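PDB 3MFQ: high-affinity zinc uptake system protein znuA from Streptococcus suis, which probably serves as the substrate-binding component of a metal-uptake system and binds a zinc ion. Local coordinates for residues Q22-E27 and E121-L126; S157-E162 and Y180-Y185. One frame throughout, in Å; residues are numbered along the deposited sequence.

Interaction 1 (Q22-E27 and E121-L126)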
loop_
_atom_site.group_PDB
_atom_site.type_symbol
_atom_site.label_atom_id
_atom_site.label_comp_id
_atom_site.label_asym_id
_atom_site.label_seq_id
_atom_site.Cartn_x
_atom_site.Cartn_y
_atom_site.Cartn_z
ATOM N N GLN A 22 0.823 8.315 14.826
ATOM C CA GLN A 22 1.348 9.592 14.364
ATOM C C GLN A 22 0.432 10.725 14.797
ATOM O O GLN A 22 0.888 11.809 15.155
ATOM C CB GLN A 22 1.494 9.593 12.841
ATOM C CG GLN A 22 2.483 8.567 12.307
ATOM C CD GLN A 22 3.919 8.879 12.689
ATOM O OE1 GLN A 22 4.277 10.033 12.920
ATOM N NE2 GLN A 22 4.752 7.848 12.749
ATOM N N LEU A 23 -0.868 10.457 14.771
ATOM C CA LEU A 23 -1.863 11.468 15.097
ATOM C C LEU A 23 -2.187 11.484 16.585
ATOM O O LEU A 23 -2.015 12.502 17.254
ATOM C CB LEU A 23 -3.143 11.224 14.295
ATOM C CG LEU A 23 -2.973 11.011 12.789
ATOM C CD1 LEU A 23 -4.302 10.651 12.144
ATOM C CD2 LEU A 23 -2.363 12.240 12.133
ATOM N N ALA A 24 -2.650 10.349 17.097
ATOM C CA ALA A 24 -3.144 10.260 18.466
ATOM C C ALA A 24 -2.046 9.965 19.478
ATOM O O ALA A 24 -2.274 10.034 20.685
ATOM C CB ALA A 24 -4.241 9.209 18.560
ATOM N N GLY A 25 -0.857 9.634 18.986
ATOM C CA GLY A 25 0.243 9.278 19.858
ATOM C C GLY A 25 -0.147 8.162 20.805
ATOM O O GLY A 25 -0.713 7.152 20.390
ATOM N N ASP A 26 0.147 8.355 22.086
ATOM C CA ASP A 26 -0.142 7.343 23.094
ATOM C C ASP A 26 -1.481 7.602 23.769
ATOM O O ASP A 26 -1.770 7.036 24.821
ATOM C CB ASP A 26 0.968 7.310 24.147
ATOM C CG ASP A 26 2.333 7.022 23.545
ATOM O OD1 ASP A 26 2.405 6.235 22.576
ATOM O OD2 ASP A 26 3.337 7.578 24.043
ATOM N N GLU A 27 -2.302 8.451 23.160
ATOM C CA GLU A 27 -3.565 8.854 23.770
ATOM C C GLU A 27 -4.667 7.806 23.621
ATOM O O GLU A 27 -5.589 7.759 24.429
ATOM C CB GLU A 27 -4.030 10.205 23.214
ATOM C CG GLU A 27 -3.118 11.377 23.562
ATOM C CD GLU A 27 -3.157 11.746 25.037
ATOM O OE1 GLU A 27 -4.029 11.224 25.763
ATOM O OE2 GLU A 27 -2.316 12.564 25.469
ATOM N N GLU A 121 -10.214 13.420 12.111
ATOM C CA GLU A 121 -11.544 13.873 12.504
ATOM C C GLU A 121 -12.327 12.803 13.258
ATOM O O GLU A 121 -13.367 13.086 13.849
ATOM C CB GLU A 121 -12.325 14.337 11.277
ATOM C CG GLU A 121 -11.547 15.314 10.405
ATOM C CD GLU A 121 -12.415 15.995 9.364
ATOM O OE1 GLU A 121 -11.882 16.777 8.546
ATOM O OE2 GLU A 121 -13.639 15.749 9.366
ATOM N N GLU A 122 -11.825 11.575 13.225
ATOM C CA GLU A 122 -12.446 10.476 13.955
ATOM C C GLU A 122 -11.811 10.284 15.327
ATOM O O GLU A 122 -12.466 9.835 16.267
ATOM C CB GLU A 122 -12.365 9.176 13.155
ATOM C CG GLU A 122 -13.393 9.073 12.043
ATOM C CD GLU A 122 -14.815 9.136 12.560
ATOM O OE1 GLU A 122 -15.503 10.140 12.278
ATOM O OE2 GLU A 122 -15.244 8.185 13.248
ATOM N N LEU A 123 -10.531 10.618 15.436
ATOM C CA LEU A 123 -9.864 10.587 16.723
ATOM C C LEU A 123 -10.275 11.826 17.515
ATOM O O LEU A 123 -10.579 11.728 18.695
ATOM C CB LEU A 123 -8.350 10.475 16.551
ATOM C CG LEU A 123 -7.900 9.152 15.911
ATOM C CD1 LEU A 123 -6.425 9.171 15.529
ATOM C CD2 LEU A 123 -8.202 7.965 16.817
ATOM N N GLN A 124 -10.298 12.986 16.864
ATOM C CA GLN A 124 -11.058 14.101 17.394
ATOM C C GLN A 124 -12.453 13.533 17.352
ATOM O O GLN A 124 -12.707 12.642 16.550
ATOM C CB GLN A 124 -10.972 15.312 16.476
ATOM C CG GLN A 124 -9.579 15.680 16.040
ATOM C CD GLN A 124 -9.588 16.811 15.039
ATOM O OE1 GLN A 124 -10.219 17.841 15.262
ATOM N NE2 GLN A 124 -8.888 16.628 13.927
ATOM N N LYS A 125 -13.357 14.062 18.170
ATOM C CA LYS A 125 -14.702 13.506 18.314
ATOM C C LYS A 125 -14.704 12.174 19.058
ATOM O O LYS A 125 -15.760 11.624 19.362
ATOM C CB LYS A 125 -15.265 13.061 16.962
ATOM C CG LYS A 125 -16.501 12.148 17.044
ATOM C CD LYS A 125 -16.966 11.686 15.672
ATOM C CE LYS A 125 -17.430 12.867 14.856
ATOM N NZ LYS A 125 -18.027 12.427 13.573
ATOM N N LEU A 126 -13.515 11.650 19.335
ATOM C CA LEU A 126 -13.387 10.430 20.132
ATOM C C LEU A 126 -12.723 10.921 21.415
ATOM O O LEU A 126 -12.997 10.435 22.519
ATOM C CB LEU A 126 -12.550 9.314 19.494
ATOM C CG LEU A 126 -12.415 8.012 20.301
ATOM C CD1 LEU A 126 -13.783 7.453 20.610
ATOM C CD2 LEU A 126 -11.593 7.003 19.529
#

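Interaction 2 (S157-E162 and Y180-Y185)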
loop_
_atom_site.group_PDB
_atom_site.type_symbol
_atom_site.label_atom_id
_atom_site.label_comp_id
_atom_site.label_asym_id
_atom_site.label_seq_id
_atom_site.Cartn_x
_atom_site.Cartn_y
_atom_site.Cartn_z
ATOM N N SER A 157 13.678 11.786 -9.910
ATOM C CA SER A 157 14.098 12.573 -11.066
ATOM C C SER A 157 15.433 12.110 -11.634
ATOM O O SER A 157 15.886 12.612 -12.659
ATOM C CB SER A 157 14.194 14.052 -10.696
ATOM O OG SER A 157 15.312 14.287 -9.856
ATOM N N VAL A 158 16.063 11.155 -10.961
ATOM C CA VAL A 158 17.360 10.656 -11.391
ATOM C C VAL A 158 17.217 9.451 -12.320
ATOM O O VAL A 158 18.197 8.985 -12.899
ATOM C CB VAL A 158 18.243 10.280 -10.186
ATOM C CG1 VAL A 158 18.252 8.770 -9.978
ATOM C CG2 VAL A 158 19.656 10.807 -10.379
ATOM N N ILE A 159 15.991 8.955 -12.464
ATOM C CA ILE A 159 15.732 7.794 -13.312
ATOM C C ILE A 159 15.285 8.204 -14.714
ATOM O O ILE A 159 14.296 8.922 -14.870
ATOM C CB ILE A 159 14.681 6.856 -12.687
ATOM C CG1 ILE A 159 15.162 6.352 -11.326
ATOM C CG2 ILE A 159 14.392 5.687 -13.612
ATOM C CD1 ILE A 159 14.184 5.435 -10.636
ATOM N N PRO A 160 16.019 7.741 -15.738
ATOM C CA PRO A 160 15.788 8.054 -17.152
ATOM C C PRO A 160 14.364 7.755 -17.606
ATOM O O PRO A 160 13.743 6.809 -17.128
ATOM C CB PRO A 160 16.764 7.124 -17.877
ATOM C CG PRO A 160 17.848 6.888 -16.897
ATOM C CD PRO A 160 17.183 6.858 -15.556
ATOM N N LYS A 161 13.861 8.561 -18.535
ATOM C CA LYS A 161 12.518 8.385 -19.064
ATOM C C LYS A 161 12.312 6.958 -19.557
ATOM O O LYS A 161 11.255 6.367 -19.349
ATOM C CB LYS A 161 12.277 9.365 -20.211
ATOM C CG LYS A 161 10.851 9.867 -20.318
ATOM C CD LYS A 161 9.853 8.731 -20.421
ATOM C CE LYS A 161 8.454 9.273 -20.621
ATOM N NZ LYS A 161 8.153 10.336 -19.628
ATOM N N GLU A 162 13.327 6.410 -20.213
ATOM C CA GLU A 162 13.231 5.068 -20.772
ATOM C C GLU A 162 13.285 4.009 -19.680
ATOM O O GLU A 162 12.899 2.864 -19.900
ATOM C CB GLU A 162 14.352 4.828 -21.782
ATOM C CG GLU A 162 14.922 6.098 -22.376
ATOM C CD GLU A 162 15.981 6.727 -21.497
ATOM O OE1 GLU A 162 16.946 6.024 -21.134
ATOM O OE2 GLU A 162 15.852 7.925 -21.172
ATOM N N TYR A 180 4.076 9.977 -10.523
ATOM C CA TYR A 180 5.438 10.322 -10.917
ATOM C C TYR A 180 5.805 9.825 -12.300
ATOM O O TYR A 180 6.882 9.274 -12.501
ATOM C CB TYR A 180 6.428 9.776 -9.894
ATOM C CG TYR A 180 5.973 10.035 -8.487
ATOM C CD1 TYR A 180 6.333 11.196 -7.823
ATOM C CD2 TYR A 180 5.151 9.133 -7.837
ATOM C CE1 TYR A 180 5.901 11.440 -6.538
ATOM C CE2 TYR A 180 4.713 9.364 -6.562
ATOM C CZ TYR A 180 5.090 10.519 -5.911
ATOM O OH TYR A 180 4.658 10.759 -4.630
ATOM N N ASP A 181 4.906 10.025 -13.252
ATOM C CA ASP A 181 5.182 9.683 -14.637
ATOM C C ASP A 181 5.885 8.335 -14.748
ATOM O O ASP A 181 7.011 8.247 -15.245
ATOM C CB ASP A 181 6.042 10.768 -15.280
ATOM C CG ASP A 181 6.169 10.597 -16.775
ATOM O OD1 ASP A 181 5.149 10.287 -17.430
ATOM O OD2 ASP A 181 7.287 10.778 -17.295
ATOM N N PHE A 182 5.217 7.286 -14.278
ATOM C CA PHE A 182 5.774 5.941 -14.320
ATOM C C PHE A 182 4.837 4.955 -15.000
ATOM O O PHE A 182 3.635 5.188 -15.095
ATOM C CB PHE A 182 6.084 5.454 -12.910
ATOM C CG PHE A 182 7.546 5.397 -12.600
ATOM C CD1 PHE A 182 8.201 6.504 -12.089
ATOM C CD2 PHE A 182 8.266 4.238 -12.820
ATOM C CE1 PHE A 182 9.547 6.454 -11.802
ATOM C CE2 PHE A 182 9.612 4.180 -12.535
ATOM C CZ PHE A 182 10.254 5.290 -12.027
ATOM N N THR A 183 5.404 3.846 -15.465
ATOM C CA THR A 183 4.629 2.774 -16.080
ATOM C C THR A 183 4.807 1.484 -15.290
ATOM O O THR A 183 5.934 1.046 -15.054
ATOM C CB THR A 183 5.063 2.531 -17.537
ATOM O OG1 THR A 183 4.767 3.690 -18.325
ATOM C CG2 THR A 183 4.333 1.333 -18.115
ATOM N N LEU A 184 3.696 0.877 -14.886
ATOM C CA LEU A 184 3.737 -0.335 -14.073
ATOM C C LEU A 184 3.175 -1.556 -14.791
ATOM O O LEU A 184 2.084 -1.510 -15.364
ATOM C CB LEU A 184 2.978 -0.129 -12.759
ATOM C CG LEU A 184 2.690 -1.397 -11.949
ATOM C CD1 LEU A 184 3.972 -1.963 -11.356
ATOM C CD2 LEU A 184 1.670 -1.126 -10.854
ATOM N N TYR A 185 3.927 -2.650 -14.748
ATOM C CA TYR A 185 3.440 -3.935 -15.232
ATOM C C TYR A 185 3.425 -4.935 -14.083
ATOM O O TYR A 185 4.271 -4.879 -13.191
ATOM C CB TYR A 185 4.315 -4.463 -16.368
ATOM C CG TYR A 185 4.374 -3.560 -17.577
ATOM C CD1 TYR A 185 5.588 -3.123 -18.083
ATOM C CD2 TYR A 185 3.214 -3.142 -18.210
ATOM C CE1 TYR A 185 5.647 -2.300 -19.186
ATOM C CE2 TYR A 185 3.262 -2.318 -19.313
ATOM C CZ TYR A 185 4.481 -1.900 -19.796
ATOM O OH TYR A 185 4.533 -1.077 -20.895
#

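Interaction 1 (Q22-E27 and E121-L126)
Leu23, in the last turn of helix 14-24, meets Leu123, the last residue of helix 109-123, and the whole contact passes through a single methyl of the latter. The CB of Leu23 lies 4.1 Å from CD1 of Leu123. Next along the chain, the CB of Ala24 comes up to the same methyl, 3.7 Å from Leu123 CD1, so one branch tip touches two consecutive residues. Leu123 reaches them with CG anti to its own carbonyl carbon (chi1 -65°) and an extended second torsion that carries CD1 outward. Gly25 then leaves the helix with positive phi as the second residue of a type II' turn from Ala24 to Glu27 that is closed by the hydrogen bond from Glu27 N to Ala24 O, 2.9 Å. Across the contact the chain also turns just after its helix, but with backbone angles of the opposite hand, Leu126 N bonding to Leu123 O at 3.0 Å. Val20, Leu58 of strand 58-61 and Ile134 of helix 131-156 also touch Leu123, while Asn137 of that helix donates to Leu23 O. Two helix C-terminal ends touching through one leucine beside a parallel sheet are a case of the layered alpha/beta packing of the N-terminal lobe in this family.

Interaction 2 (S157-E162 and Y180-Y185)
The ring of Phe182 is met at its edge by Ile159: CD1 of the isoleucine lies near the ring plane, 4.2 Å from Phe182 CZ, and the segment 157-162 places nothing over either face. The two side chains cross at about a right angle, methyl end to ring rim. Although the CB of Phe182 points away from the opposing loop, its ring swings back so that CZ leads toward Ile159. Leu156, at the end of helix 131-156, and Arg164 also touch this ring, while Ile159 packs on Val278 and Leu281 of helix 266-281, making the apolar half of the contact a buried one.

The second flat group is the carboxylate of Asp181, which pairs with the ammonium group of Lys161. Lys161 NZ donates to Asp181 OD2 at 2.5 Å, and the oxygen accepts through its syn lone pair, yet the approach is one-sided, since OD1 of Asp181 stays 3.7 Å from NZ of Lys161. Both residues of this salt bridge are exposed.

Both halves tie into a beta-alpha-beta crossover, in which strand 165-167 leads through helix 174-179 to the parallel neighbouring strand 183-185. Asp181 and Phe182 sit in the loop that enters the second strand, and 157-162 is the loop that leads into the first. The same crossover contributes the zinc ligand His170 from the loop after strand 165-167.

Asp181 sets its carboxylate toward the lysine with CG anti to the backbone N (chi1 -170°). Lys161 starts off to one side and is brought round by bends at chi2 (-55°) and chi4 (-49°), until its ammonium group faces the acid. Just before Asp181, the buried ring of Tyr180 meets those of Phe176 and His149.

How the interactions relate
Interaction 1 closes in the chain before interaction 2 opens, and their centres lie 37 Å apart on opposite sides of the chain's centre, with nearest atoms about 17 Å apart. What joins them is helix 131-156: residues near its start pack against interaction 1, and its last turn touches Phe182 and runs on into 157-162. Each contact belongs to a different parallel sheet region, the four-stranded one and the two-stranded one. This matches the two lobes joined by a long helix that are known in this family, with zinc held by His41 and His104 from before the helix and His170 and Asp254 from after it.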